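Local coordinates for putative cytochrome P450 120 (Synechocystis sp., PDB 2VE3), which binds heme and retinoic acid and probably works as a cytochrome P450 monooxygenase that uses molecular oxygen to oxidise its substrate, at residues A[13-18]-A[332-337]; A[23-28]-A[47-52]; A[55-60]-A[338-343]; A[75-80]-A[322-327]. All blocks are in the same frame, centred on the assembly; numbering follows the deposited sequence.

Contact 1: residues A[13-18]-A[332-337]; sequences IPPGDF and QGFHFP
Pro-14 lies over one face of the Phe-334 ring, and this proline-aromatic pair packs the loop 13-18 against strand 334-336. The evidence for a CH-pi contact is that Pro-14 CA stands 4.0 Å from the centroid of the Phe-334 ring, 29° off its normal. On the same residue, Pro-14 CG comes within 4.0 Å of Phe-334 CG, nearer the root of the ring. At the far end, Pro-15 CD approaches Phe-334 CZ at 3.8 Å, its side chain crossing that of the phenylalanine at about a right angle. Phe-334 CG stands anti to its carbonyl carbon, beside the backbone N (chi1 -68°), on the side of Pro-14 CG. An alanine here would keep CB beside the Pro-14 ring, but would probably open a gap beside Pro-14 CA and leave Pro-15 CD without its mate.

A second apolar group forms round Ile-13, whose CG2 branch does the touching. It meets Pro-337 CG at 3.8 Å and lies at the same distance from His-335 O.

Polar pairing lies outside the two segments: none of their atoms join across the contact by a hydrogen bond, whereas His-335 NE2 bonds to Asp-328 and the His-335 backbone pairs with Pro-12.

The contact thus lays the N-terminal loop over the short two-stranded sheet 329-336. Pro-14 also rests on Ile-57 of strand 54-59, Pro-15 on Phe-43 of helix 35-43, and the Pro-15 backbone bonds to Lys-48 of strand 47-51.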
# COMPACT_ATOMS: atom_id res chain seq x y z
N ILE A 13 -5.38 3.45 31.90
CA ILE A 13 -5.26 2.92 30.54
C ILE A 13 -6.56 3.18 29.76
O ILE A 13 -7.63 3.28 30.37
CB ILE A 13 -4.88 1.39 30.50
CG1 ILE A 13 -5.96 0.52 31.16
CG2 ILE A 13 -3.49 1.15 31.12
CD1 ILE A 13 -5.72 -0.98 31.04
N PRO A 14 -6.48 3.29 28.40
CA PRO A 14 -7.65 3.61 27.58
C PRO A 14 -8.85 2.69 27.79
O PRO A 14 -8.68 1.56 28.25
CB PRO A 14 -7.11 3.46 26.16
CG PRO A 14 -5.68 3.80 26.29
CD PRO A 14 -5.28 3.14 27.57
N PRO A 15 -10.06 3.19 27.48
CA PRO A 15 -11.24 2.31 27.54
C PRO A 15 -11.25 1.33 26.37
O PRO A 15 -10.67 1.63 25.33
CB PRO A 15 -12.41 3.29 27.42
CG PRO A 15 -11.84 4.48 26.67
CD PRO A 15 -10.40 4.57 27.08
N GLY A 16 -11.90 0.19 26.53
CA GLY A 16 -11.93 -0.82 25.49
C GLY A 16 -11.99 -2.24 26.02
O GLY A 16 -11.50 -2.51 27.12
N ASP A 17 -12.59 -3.14 25.24
CA ASP A 17 -12.73 -4.56 25.59
C ASP A 17 -11.58 -5.44 25.06
O ASP A 17 -11.24 -5.38 23.88
CB ASP A 17 -14.05 -5.11 25.05
CG ASP A 17 -15.26 -4.40 25.62
OD1 ASP A 17 -15.18 -3.92 26.78
OD2 ASP A 17 -16.29 -4.32 24.91
N PHE A 18 -10.99 -6.23 25.96
CA PHE A 18 -9.91 -7.15 25.61
C PHE A 18 -10.43 -8.46 25.06
O PHE A 18 -9.72 -9.14 24.31
CB PHE A 18 -9.01 -7.42 26.81
CG PHE A 18 -7.92 -6.39 27.01
CD1 PHE A 18 -7.48 -5.60 25.96
CD2 PHE A 18 -7.31 -6.25 28.25
CE1 PHE A 18 -6.46 -4.67 26.15
CE2 PHE A 18 -6.29 -5.32 28.43
CZ PHE A 18 -5.87 -4.54 27.38
N GLN A 332 -2.34 12.16 25.85
CA GLN A 332 -3.64 12.75 26.17
C GLN A 332 -4.30 12.11 27.40
O GLN A 332 -5.46 11.70 27.35
CB GLN A 332 -4.56 12.77 24.94
CG GLN A 332 -4.37 14.03 24.10
CD GLN A 332 -4.86 13.91 22.67
OE1 GLN A 332 -4.52 14.74 21.81
NE2 GLN A 332 -5.67 12.89 22.39
N GLY A 333 -3.54 12.03 28.48
CA GLY A 333 -4.05 11.57 29.76
C GLY A 333 -4.10 10.07 30.01
O GLY A 333 -4.57 9.64 31.07
N PHE A 334 -3.63 9.27 29.06
CA PHE A 334 -3.62 7.80 29.24
C PHE A 334 -2.21 7.22 29.40
O PHE A 334 -1.26 7.69 28.79
CB PHE A 334 -4.32 7.10 28.08
CG PHE A 334 -5.80 7.35 28.02
CD1 PHE A 334 -6.65 6.81 28.98
CD2 PHE A 334 -6.34 8.12 27.00
CE1 PHE A 334 -8.02 7.02 28.92
CE2 PHE A 334 -7.71 8.35 26.93
CZ PHE A 334 -8.55 7.80 27.89
N HIS A 335 -2.11 6.19 30.23
CA HIS A 335 -0.89 5.38 30.33
C HIS A 335 -0.83 4.46 29.10
O HIS A 335 -1.76 3.71 28.85
CB HIS A 335 -0.92 4.58 31.64
CG HIS A 335 0.27 3.70 31.85
ND1 HIS A 335 0.19 2.48 32.48
CD2 HIS A 335 1.58 3.87 31.53
CE1 HIS A 335 1.38 1.93 32.53
NE2 HIS A 335 2.25 2.75 31.96
N PHE A 336 0.24 4.60 28.32
CA PHE A 336 0.55 3.69 27.21
C PHE A 336 1.64 2.74 27.73
O PHE A 336 2.82 3.09 27.72
CB PHE A 336 1.04 4.46 25.97
CG PHE A 336 -0.06 5.08 25.13
CD1 PHE A 336 -0.16 4.79 23.77
CD2 PHE A 336 -0.99 5.96 25.69
CE1 PHE A 336 -1.16 5.38 22.98
CE2 PHE A 336 -2.00 6.53 24.92
CZ PHE A 336 -2.08 6.25 23.56
N PRO A 337 1.24 1.56 28.24
CA PRO A 337 2.17 0.67 28.95
C PRO A 337 3.24 -0.00 28.08
O PRO A 337 2.96 -0.46 26.97
CB PRO A 337 1.24 -0.38 29.57
CG PRO A 337 -0.18 0.21 29.45
CD PRO A 337 -0.12 1.01 28.20

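Contact 2: residues A[23-28]-A[47-52]; sequences LGETLN and FKTRLF
Thr-26 grips Phe-52 twice, once through its hydroxyl and once through its methyl. Phe-52 N donates to Thr-26 OG1 at 2.9 Å in a nearly straight bond (172°). Because OG1 stands anti to the carbonyl carbon (chi1 -50°), CG2 takes the position anti to the backbone N, where it sits over the centre of the Phe-52 ring, 3.6 Å from the centroid. One residue earlier, Glu-25 N donates to Arg-50 O at 2.9 Å, and Thr-49 OG1 donates to Glu-25 OE1 at 2.7 Å, using the anti lone pair of that oxygen.

The next shell fixes these groups. Thr-26 OG1 donates a hydrogen bond to Leu-23 O at 2.6 Å, and the same carbonyl closes the type II' turn from Leu-23 to Thr-26 by accepting from Thr-26 N. Gly-24 suits that turn: its phi is positive, and a CB would fall 2.5 Å from Arg-50 O. Further out, Arg-39 of helix 35-43 forms a salt bridge with Glu-25 OE2, and a water lies within hydrogen-bonding distance of both Glu-25 OE1 and Lys-48 O.

Chemically, the start of helix 26-31 is tied to strand 47-51 and the residue after it by hydrogen bonds in which Thr-26 OG1 both accepts and donates, while the buried carboxylate of Glu-25 has each oxygen engaged; the pairing with Arg-39 would be expected to favour its charged form.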
# COMPACT_ATOMS: atom_id res chain seq x y z
N LEU A 23 -7.28 -14.79 21.78
CA LEU A 23 -8.15 -14.45 20.64
C LEU A 23 -8.61 -12.98 20.66
O LEU A 23 -8.61 -12.32 19.62
CB LEU A 23 -9.35 -15.41 20.52
CG LEU A 23 -10.29 -15.18 19.33
CD1 LEU A 23 -9.67 -15.62 18.00
CD2 LEU A 23 -11.63 -15.87 19.55
N GLY A 24 -9.00 -12.49 21.83
CA GLY A 24 -9.40 -11.09 22.01
C GLY A 24 -10.45 -10.68 21.00
O GLY A 24 -11.43 -11.39 20.81
N GLU A 25 -10.23 -9.55 20.34
CA GLU A 25 -11.15 -9.09 19.29
C GLU A 25 -10.58 -9.32 17.89
O GLU A 25 -10.96 -8.64 16.94
CB GLU A 25 -11.52 -7.62 19.48
CG GLU A 25 -12.06 -7.26 20.86
CD GLU A 25 -12.74 -5.89 20.87
OE1 GLU A 25 -12.03 -4.86 20.87
OE2 GLU A 25 -13.98 -5.86 20.87
N THR A 26 -9.68 -10.30 17.77
CA THR A 26 -9.02 -10.58 16.49
C THR A 26 -10.02 -10.90 15.38
O THR A 26 -9.82 -10.50 14.24
CB THR A 26 -7.98 -11.75 16.60
OG1 THR A 26 -7.09 -11.53 17.71
CG2 THR A 26 -7.15 -11.86 15.32
N LEU A 27 -11.10 -11.61 15.71
CA LEU A 27 -12.08 -11.98 14.68
C LEU A 27 -12.84 -10.76 14.15
O LEU A 27 -13.17 -10.70 12.97
CB LEU A 27 -13.06 -13.05 15.18
CG LEU A 27 -12.57 -14.44 15.61
CD1 LEU A 27 -13.74 -15.27 16.20
CD2 LEU A 27 -11.93 -15.19 14.47
N ASN A 28 -13.10 -9.79 15.02
CA ASN A 28 -13.77 -8.54 14.62
C ASN A 28 -12.86 -7.72 13.70
O ASN A 28 -13.28 -7.26 12.65
CB ASN A 28 -14.19 -7.75 15.85
CG ASN A 28 -14.99 -8.59 16.85
OD1 ASN A 28 -16.16 -8.90 16.62
ND2 ASN A 28 -14.37 -8.96 17.95
N PHE A 47 -8.66 4.09 22.08
CA PHE A 47 -9.23 2.86 22.62
C PHE A 47 -8.24 1.69 22.66
O PHE A 47 -7.24 1.70 21.94
CB PHE A 47 -10.57 2.50 21.93
CG PHE A 47 -10.44 1.94 20.52
CD1 PHE A 47 -10.13 0.59 20.30
CD2 PHE A 47 -10.68 2.77 19.41
CE1 PHE A 47 -10.03 0.08 19.01
CE2 PHE A 47 -10.58 2.26 18.10
CZ PHE A 47 -10.25 0.91 17.90
N LYS A 48 -8.52 0.72 23.53
CA LYS A 48 -7.72 -0.50 23.60
C LYS A 48 -8.50 -1.76 23.17
O LYS A 48 -9.74 -1.84 23.28
CB LYS A 48 -7.11 -0.69 25.00
CG LYS A 48 -8.09 -1.18 26.05
CD LYS A 48 -7.44 -1.27 27.42
CE LYS A 48 -8.49 -1.44 28.50
NZ LYS A 48 -9.08 -2.80 28.40
N THR A 49 -7.76 -2.73 22.67
CA THR A 49 -8.32 -4.01 22.29
C THR A 49 -7.23 -5.06 22.47
O THR A 49 -6.16 -4.76 23.00
CB THR A 49 -8.85 -3.96 20.83
OG1 THR A 49 -9.40 -5.23 20.46
CG2 THR A 49 -7.75 -3.58 19.86
N ARG A 50 -7.52 -6.28 22.05
CA ARG A 50 -6.51 -7.32 22.04
C ARG A 50 -6.55 -8.01 20.69
O ARG A 50 -7.61 -8.41 20.22
CB ARG A 50 -6.72 -8.30 23.20
CG ARG A 50 -5.90 -9.60 23.13
CD ARG A 50 -6.23 -10.46 24.32
NE ARG A 50 -5.70 -9.88 25.56
CZ ARG A 50 -6.30 -9.96 26.75
NH1 ARG A 50 -7.46 -10.57 26.88
NH2 ARG A 50 -5.72 -9.40 27.81
N LEU A 51 -5.40 -8.11 20.05
CA LEU A 51 -5.32 -8.69 18.73
C LEU A 51 -4.11 -9.61 18.65
O LEU A 51 -3.03 -9.23 19.07
CB LEU A 51 -5.25 -7.61 17.64
CG LEU A 51 -6.33 -6.50 17.61
CD1 LEU A 51 -5.91 -5.39 16.64
CD2 LEU A 51 -7.70 -7.03 17.26
N PHE A 52 -4.34 -10.83 18.16
CA PHE A 52 -3.28 -11.84 17.97
C PHE A 52 -2.41 -11.99 19.22
O PHE A 52 -1.18 -12.03 19.13
CB PHE A 52 -2.38 -11.48 16.77
CG PHE A 52 -3.13 -11.17 15.50
CD1 PHE A 52 -3.40 -12.17 14.58
CD2 PHE A 52 -3.54 -9.87 15.22
CE1 PHE A 52 -4.08 -11.89 13.41
CE2 PHE A 52 -4.21 -9.57 14.05
CZ PHE A 52 -4.49 -10.58 13.14
O HOH W 1 -12.04 -2.43 22.28

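Contact 3: residues A[55-60]-A[338-343]; sequences NVIFIS and KGWLVS
The indole of Trp-340 carries Asn-55 on one face and Ile-57 at its edge. Asn-55 CB is 3.8 Å from the centroid of the six-membered ring and 18° off its normal, which makes this a CH-pi contact, while the amide plane is turned 61° from the indole. Ile-57 CG1 approaches near the ring plane, 3.9 Å from Trp-340 CE3. The second flat group, the Phe-58 ring, has Ser-343 CB over its centre at 4.0 Å from the centroid. An alanine in place of Trp-340 would probably leave a gap over Asn-55 CB and strip Ile-57 CG1 of its edge partner.

Between these groups the two strands run parallel. Leu-341 N donates to Asn-55 O at 2.8 Å, Ile-57 N to Leu-341 O at 2.7 Å, Ser-343 N to Ile-57 O, and Ile-59 N to Ser-343 O. Ile-57 therefore uses both its N-H and its carbonyl toward the other strand. On the sheet face that carries Ile-57 and Val-342, Ile-59 CD1 meets Val-342 CG1 at 3.6 Å.

Ser-343 OG, anti to the backbone N (chi1 180°), bonds to Gln-345 and Gly-321. Asn-55 gives its OD1 to Arg-50, while Asn-55 ND2 lies 3.7 Å from Trp-340 CE2. Ser-343 OG and Asn-55 OD1 thus have polar partners while the CB atoms of both residues face the rings, of which Phe-58 also touches the bound retinoic acid.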
# COMPACT_ATOMS: atom_id res chain seq x y z
N ASN A 55 -2.13 -6.81 23.56
CA ASN A 55 -2.91 -5.63 23.95
C ASN A 55 -2.53 -4.47 23.05
O ASN A 55 -1.34 -4.14 22.92
CB ASN A 55 -2.63 -5.30 25.42
CG ASN A 55 -3.06 -6.44 26.36
OD1 ASN A 55 -3.98 -7.21 26.05
ND2 ASN A 55 -2.39 -6.54 27.50
N VAL A 56 -3.54 -3.87 22.41
CA VAL A 56 -3.29 -2.84 21.38
C VAL A 56 -4.11 -1.57 21.65
O VAL A 56 -5.30 -1.66 21.93
CB VAL A 56 -3.61 -3.38 19.94
CG1 VAL A 56 -3.08 -2.42 18.84
CG2 VAL A 56 -3.01 -4.80 19.70
N ILE A 57 -3.46 -0.41 21.56
CA ILE A 57 -4.14 0.88 21.65
C ILE A 57 -4.24 1.47 20.24
O ILE A 57 -3.23 1.63 19.57
CB ILE A 57 -3.41 1.87 22.62
CG1 ILE A 57 -3.26 1.23 24.01
CG2 ILE A 57 -4.15 3.21 22.70
CD1 ILE A 57 -2.61 2.13 25.06
N PHE A 58 -5.46 1.75 19.80
CA PHE A 58 -5.69 2.42 18.52
C PHE A 58 -5.79 3.94 18.70
O PHE A 58 -6.58 4.44 19.51
CB PHE A 58 -6.98 1.90 17.88
CG PHE A 58 -6.83 0.57 17.13
CD1 PHE A 58 -7.26 0.46 15.82
CD2 PHE A 58 -6.32 -0.56 17.76
CE1 PHE A 58 -7.16 -0.75 15.12
CE2 PHE A 58 -6.21 -1.77 17.07
CZ PHE A 58 -6.64 -1.86 15.76
N ILE A 59 -4.99 4.67 17.93
CA ILE A 59 -4.98 6.13 17.90
C ILE A 59 -5.11 6.62 16.46
O ILE A 59 -4.87 5.85 15.51
CB ILE A 59 -3.67 6.70 18.50
CG1 ILE A 59 -2.43 6.25 17.68
CG2 ILE A 59 -3.56 6.34 19.98
CD1 ILE A 59 -1.11 6.89 18.08
N SER A 60 -5.51 7.89 16.30
CA SER A 60 -5.56 8.56 14.98
C SER A 60 -5.55 10.10 15.06
O SER A 60 -5.63 10.68 16.14
CB SER A 60 -6.76 8.07 14.17
OG SER A 60 -7.97 8.47 14.78
N LYS A 338 4.46 -0.05 28.60
CA LYS A 338 5.57 -0.75 27.95
C LYS A 338 5.18 -2.17 27.49
O LYS A 338 4.59 -2.94 28.25
CB LYS A 338 6.78 -0.79 28.90
CG LYS A 338 7.90 -1.71 28.47
CD LYS A 338 9.19 -1.38 29.17
CE LYS A 338 10.29 -2.33 28.73
NZ LYS A 338 9.99 -3.73 29.15
N GLY A 339 5.50 -2.50 26.24
CA GLY A 339 5.26 -3.85 25.71
C GLY A 339 3.89 -4.05 25.08
O GLY A 339 3.64 -5.06 24.40
N TRP A 340 2.98 -3.11 25.33
CA TRP A 340 1.71 -3.10 24.63
C TRP A 340 2.00 -2.54 23.24
O TRP A 340 3.04 -1.89 23.04
CB TRP A 340 0.73 -2.16 25.33
CG TRP A 340 0.08 -2.67 26.58
CD1 TRP A 340 0.65 -3.45 27.56
CD2 TRP A 340 -1.25 -2.37 27.01
NE1 TRP A 340 -0.28 -3.68 28.56
CE2 TRP A 340 -1.44 -3.02 28.25
CE3 TRP A 340 -2.30 -1.63 26.46
CZ2 TRP A 340 -2.65 -2.94 28.95
CZ3 TRP A 340 -3.50 -1.55 27.14
CH2 TRP A 340 -3.66 -2.20 28.38
N LEU A 341 1.09 -2.79 22.31
CA LEU A 341 1.18 -2.23 20.97
C LEU A 341 0.29 -1.00 20.78
O LEU A 341 -0.76 -0.88 21.40
CB LEU A 341 0.77 -3.26 19.92
CG LEU A 341 1.80 -4.14 19.22
CD1 LEU A 341 2.82 -4.73 20.18
CD2 LEU A 341 1.07 -5.22 18.44
N VAL A 342 0.74 -0.10 19.90
CA VAL A 342 -0.04 1.02 19.43
C VAL A 342 -0.25 0.82 17.94
O VAL A 342 0.67 0.41 17.22
CB VAL A 342 0.71 2.38 19.66
CG1 VAL A 342 -0.15 3.57 19.23
CG2 VAL A 342 1.11 2.52 21.10
N SER A 343 -1.47 1.11 17.48
CA SER A 343 -1.78 1.11 16.05
C SER A 343 -2.24 2.49 15.60
O SER A 343 -3.19 3.04 16.18
CB SER A 343 -2.88 0.10 15.73
OG SER A 343 -3.17 0.10 14.34

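Contact 4: residues A[75-80]-A[322-327]; sequences TFQATW and FRELIQ. With HEM (protoporphyrin IX containing Fe), chain C; REA (retinoic acid), chain D.
Gln-77 and Glu-324 form a hydrogen-bonded antiparallel pair, Glu-324 N to Gln-77 O at 2.8 Å and Gln-77 N to Glu-324 O at 3.1 Å, flanked by the non-hydrogen-bonded pairs Phe-76/Leu-325 and Ala-78/Arg-323.

Arg-323 bends at its second torsion (CD placed by chi2 -71°), and its guanidinium meets the heme propionate. NH2 donates to heme O1A at 2.7 Å with an angle of 159°, whereas NH1 makes weak bonds to O1A and O2A. NH1 also donates to Phe-322 O at 3.0 Å; Thr-79 N reaches that carbonyl from the opposite face of its plane, so two donors hold it. Ala-78 CB covers one face of the guanidinium.

Trp-80 is sandwiched. Retinoic acid C18 lies 3.8 Å above the indole plane on one face, and a water that accepts from Phe-322 N lies over the other. Trp-80 CE3 is 3.8 Å from Phe-322 CD2, at the edge of the phenylalanine ring. Farther from the ligands, Phe-76 CE1 packs on Leu-325 CD2 at 3.5 Å, the two side chains pointing the same way.

Tyr-344, His-101 and Arg-389 also hydrogen-bond to the heme. Strand 76-79 is the outermost strand on this side of the five-stranded sheet; strand 320-325 lies between it and strand 341-345, and helix 62-68 packs on Phe-76 and Arg-323 through Leu-68.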
# COMPACT_ATOMS: atom_id res chain seq x y z
N THR A 75 11.37 4.94 21.68
CA THR A 75 10.00 4.68 22.15
C THR A 75 9.24 3.62 21.37
O THR A 75 8.56 2.78 21.97
CB THR A 75 9.18 5.98 22.14
OG1 THR A 75 9.95 7.04 22.71
CG2 THR A 75 7.87 5.82 22.91
N PHE A 76 9.33 3.67 20.04
CA PHE A 76 8.49 2.83 19.18
C PHE A 76 9.29 1.88 18.29
O PHE A 76 10.27 2.26 17.64
CB PHE A 76 7.54 3.70 18.35
CG PHE A 76 6.60 4.54 19.18
CD1 PHE A 76 5.61 3.93 19.96
CD2 PHE A 76 6.71 5.92 19.20
CE1 PHE A 76 4.75 4.69 20.73
CE2 PHE A 76 5.85 6.69 19.99
CZ PHE A 76 4.87 6.06 20.76
N GLN A 77 8.88 0.62 18.29
CA GLN A 77 9.52 -0.41 17.50
C GLN A 77 8.47 -0.98 16.56
O GLN A 77 7.48 -1.53 17.03
CB GLN A 77 10.07 -1.50 18.44
CG GLN A 77 10.66 -2.72 17.76
CD GLN A 77 11.63 -3.44 18.68
OE1 GLN A 77 11.28 -4.47 19.28
NE2 GLN A 77 12.84 -2.89 18.82
N ALA A 78 8.68 -0.85 15.25
CA ALA A 78 7.68 -1.33 14.28
C ALA A 78 7.38 -2.82 14.41
O ALA A 78 8.25 -3.63 14.72
CB ALA A 78 8.08 -1.00 12.85
N THR A 79 6.13 -3.18 14.19
CA THR A 79 5.75 -4.57 14.21
C THR A 79 4.56 -4.81 13.28
O THR A 79 4.01 -3.88 12.70
CB THR A 79 5.49 -5.06 15.66
OG1 THR A 79 5.53 -6.48 15.71
CG2 THR A 79 4.16 -4.52 16.19
N TRP A 80 4.19 -6.08 13.12
CA TRP A 80 3.06 -6.47 12.30
C TRP A 80 2.39 -7.64 13.01
O TRP A 80 3.04 -8.32 13.79
CB TRP A 80 3.52 -6.84 10.88
CG TRP A 80 3.89 -5.61 10.01
CD1 TRP A 80 5.14 -5.23 9.62
CD2 TRP A 80 2.98 -4.63 9.48
NE1 TRP A 80 5.07 -4.07 8.87
CE2 TRP A 80 3.76 -3.69 8.77
CE3 TRP A 80 1.59 -4.45 9.55
CZ2 TRP A 80 3.20 -2.59 8.12
CZ3 TRP A 80 1.03 -3.36 8.89
CH2 TRP A 80 1.83 -2.45 8.18
N PHE A 322 1.66 -0.72 12.98
CA PHE A 322 1.73 -1.16 14.38
C PHE A 322 3.12 -0.96 14.97
O PHE A 322 4.12 -1.08 14.27
CB PHE A 322 1.30 -2.62 14.50
CG PHE A 322 -0.05 -2.90 13.93
CD1 PHE A 322 -1.16 -2.96 14.75
CD2 PHE A 322 -0.21 -3.08 12.56
CE1 PHE A 322 -2.43 -3.21 14.21
CE2 PHE A 322 -1.47 -3.33 12.01
CZ PHE A 322 -2.57 -3.38 12.83
N ARG A 323 3.15 -0.61 16.26
CA ARG A 323 4.39 -0.31 16.99
C ARG A 323 4.30 -0.95 18.36
O ARG A 323 3.25 -0.90 18.99
CB ARG A 323 4.58 1.21 17.14
CG ARG A 323 4.61 2.01 15.84
CD ARG A 323 5.87 1.78 15.02
NE ARG A 323 5.94 2.65 13.84
CZ ARG A 323 5.48 2.33 12.62
NH1 ARG A 323 4.90 1.15 12.40
NH2 ARG A 323 5.62 3.18 11.62
N GLU A 324 5.39 -1.56 18.82
CA GLU A 324 5.49 -1.97 20.21
C GLU A 324 6.04 -0.80 21.02
O GLU A 324 6.97 -0.12 20.59
CB GLU A 324 6.39 -3.20 20.39
CG GLU A 324 6.37 -3.73 21.82
CD GLU A 324 7.35 -4.85 22.10
OE1 GLU A 324 7.77 -5.55 21.15
OE2 GLU A 324 7.69 -5.04 23.29
N LEU A 325 5.46 -0.55 22.19
CA LEU A 325 6.05 0.41 23.12
C LEU A 325 7.23 -0.24 23.82
O LEU A 325 7.06 -1.28 24.45
CB LEU A 325 5.01 0.88 24.13
CG LEU A 325 3.94 1.84 23.63
CD1 LEU A 325 2.59 1.51 24.28
CD2 LEU A 325 4.35 3.30 23.87
N ILE A 326 8.42 0.33 23.67
CA ILE A 326 9.61 -0.19 24.35
C ILE A 326 9.98 0.65 25.58
O ILE A 326 10.75 0.22 26.45
CB ILE A 326 10.82 -0.42 23.39
CG1 ILE A 326 11.19 0.86 22.64
CG2 ILE A 326 10.50 -1.56 22.40
CD1 ILE A 326 12.61 0.86 22.09
N GLN A 327 9.39 1.85 25.64
CA GLN A 327 9.32 2.68 26.84
C GLN A 327 7.87 2.79 27.30
O GLN A 327 6.94 2.61 26.52
CB GLN A 327 9.80 4.09 26.54
CG GLN A 327 11.22 4.37 26.91
CD GLN A 327 11.45 5.85 27.11
OE1 GLN A 327 11.43 6.63 26.15
NE2 GLN A 327 11.64 6.26 28.37
CHA HEM C . 5.94 1.17 4.13
CHB HEM C . 1.75 2.77 2.26
CHC HEM C . 3.23 1.47 -2.20
CHD HEM C . 7.14 -0.62 -0.30
C1A HEM C . 4.68 1.74 4.03
C2A HEM C . 3.88 2.30 5.11
C3A HEM C . 2.73 2.75 4.57
C4A HEM C . 2.76 2.47 3.16
CMA HEM C . 1.55 3.43 5.30
CAA HEM C . 4.32 2.40 6.59
CBA HEM C . 3.86 1.21 7.43
CGA HEM C . 4.50 1.34 8.79
O1A HEM C . 4.18 2.35 9.49
O2A HEM C . 5.32 0.46 9.18
C1B HEM C . 1.81 2.60 0.88
C2B HEM C . 0.83 3.07 -0.09
C3B HEM C . 1.24 2.72 -1.32
C4B HEM C . 2.49 2.01 -1.16
CMB HEM C . -0.45 3.86 0.28
CAB HEM C . 0.56 2.96 -2.71
CBB HEM C . -0.13 4.07 -3.01
C1C HEM C . 4.44 0.83 -2.10
C2C HEM C . 5.26 0.36 -3.20
C3C HEM C . 6.35 -0.22 -2.68
C4C HEM C . 6.23 -0.14 -1.22
CMC HEM C . 4.92 0.55 -4.70
CAC HEM C . 7.54 -0.85 -3.45
CBC HEM C . 7.48 -2.01 -4.11
C1D HEM C . 7.13 -0.41 1.07
C2D HEM C . 8.04 -1.04 1.98
C3D HEM C . 7.67 -0.50 3.37
C4D HEM C . 6.59 0.44 3.15
CMD HEM C . 9.15 -2.07 1.63
CAD HEM C . 8.33 -0.84 4.73
CBD HEM C . 9.19 0.35 5.15
CGD HEM C . 9.88 0.06 6.46
O1D HEM C . 10.81 0.83 6.80
O2D HEM C . 9.53 -0.93 7.18
NA HEM C . 3.97 1.86 2.87
NB HEM C . 2.80 1.94 0.19
NC HEM C . 5.06 0.50 -0.90
ND HEM C . 6.30 0.46 1.78
FE HEM C . 4.65 1.45 0.90
C1 REA D . 3.13 -2.58 3.16
C2 REA D . 4.61 -2.95 3.03
C3 REA D . 5.20 -3.22 4.41
C4 REA D . 4.58 -4.48 5.01
C5 REA D . 3.08 -4.54 4.83
C6 REA D . 2.40 -3.67 3.97
C7 REA D . 0.94 -3.82 3.84
C8 REA D . 0.06 -3.31 4.89
C9 REA D . -1.38 -3.61 4.80
C10 REA D . -2.12 -3.50 6.04
C11 REA D . -3.41 -2.84 6.17
C12 REA D . -3.71 -2.49 7.55
C13 REA D . -4.99 -2.77 8.19
C14 REA D . -5.12 -2.23 9.49
C15 REA D . -6.37 -1.85 10.11
C16 REA D . 2.98 -1.24 3.91
C17 REA D . 2.58 -2.46 1.74
C18 REA D . 2.33 -5.60 5.60
C19 REA D . -2.06 -4.07 3.53
C20 REA D . -6.06 -3.59 7.50
O1 REA D . -7.44 -1.93 9.49
O2 REA D . -6.38 -1.45 11.29
O HOH W 2 3.61 -1.67 11.37

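Contacts 2, 3 and 4 follow one mixed sheet across its width, in the strand order 47-51, 54-59, 341-345, 320-325, 76-79. Centres of contacts 2 and 3 lie about 11 Å apart and those of 3 and 4 about 8 Å, while contacts 2 and 4 stand about 17 Å apart without touching. Contact 1 packs beside contact 3, centres about 9 Å apart. Along the chain, contact 2 closes before contact 3 opens; contact 4 is nested within the loop of contact 3, and contact 1 crosses contact 3. N-terminal strands are thereby joined to strands some 240 to 280 residues later, in a sheet that reaches the retinoic acid and heme pockets through contacts 3 and 4.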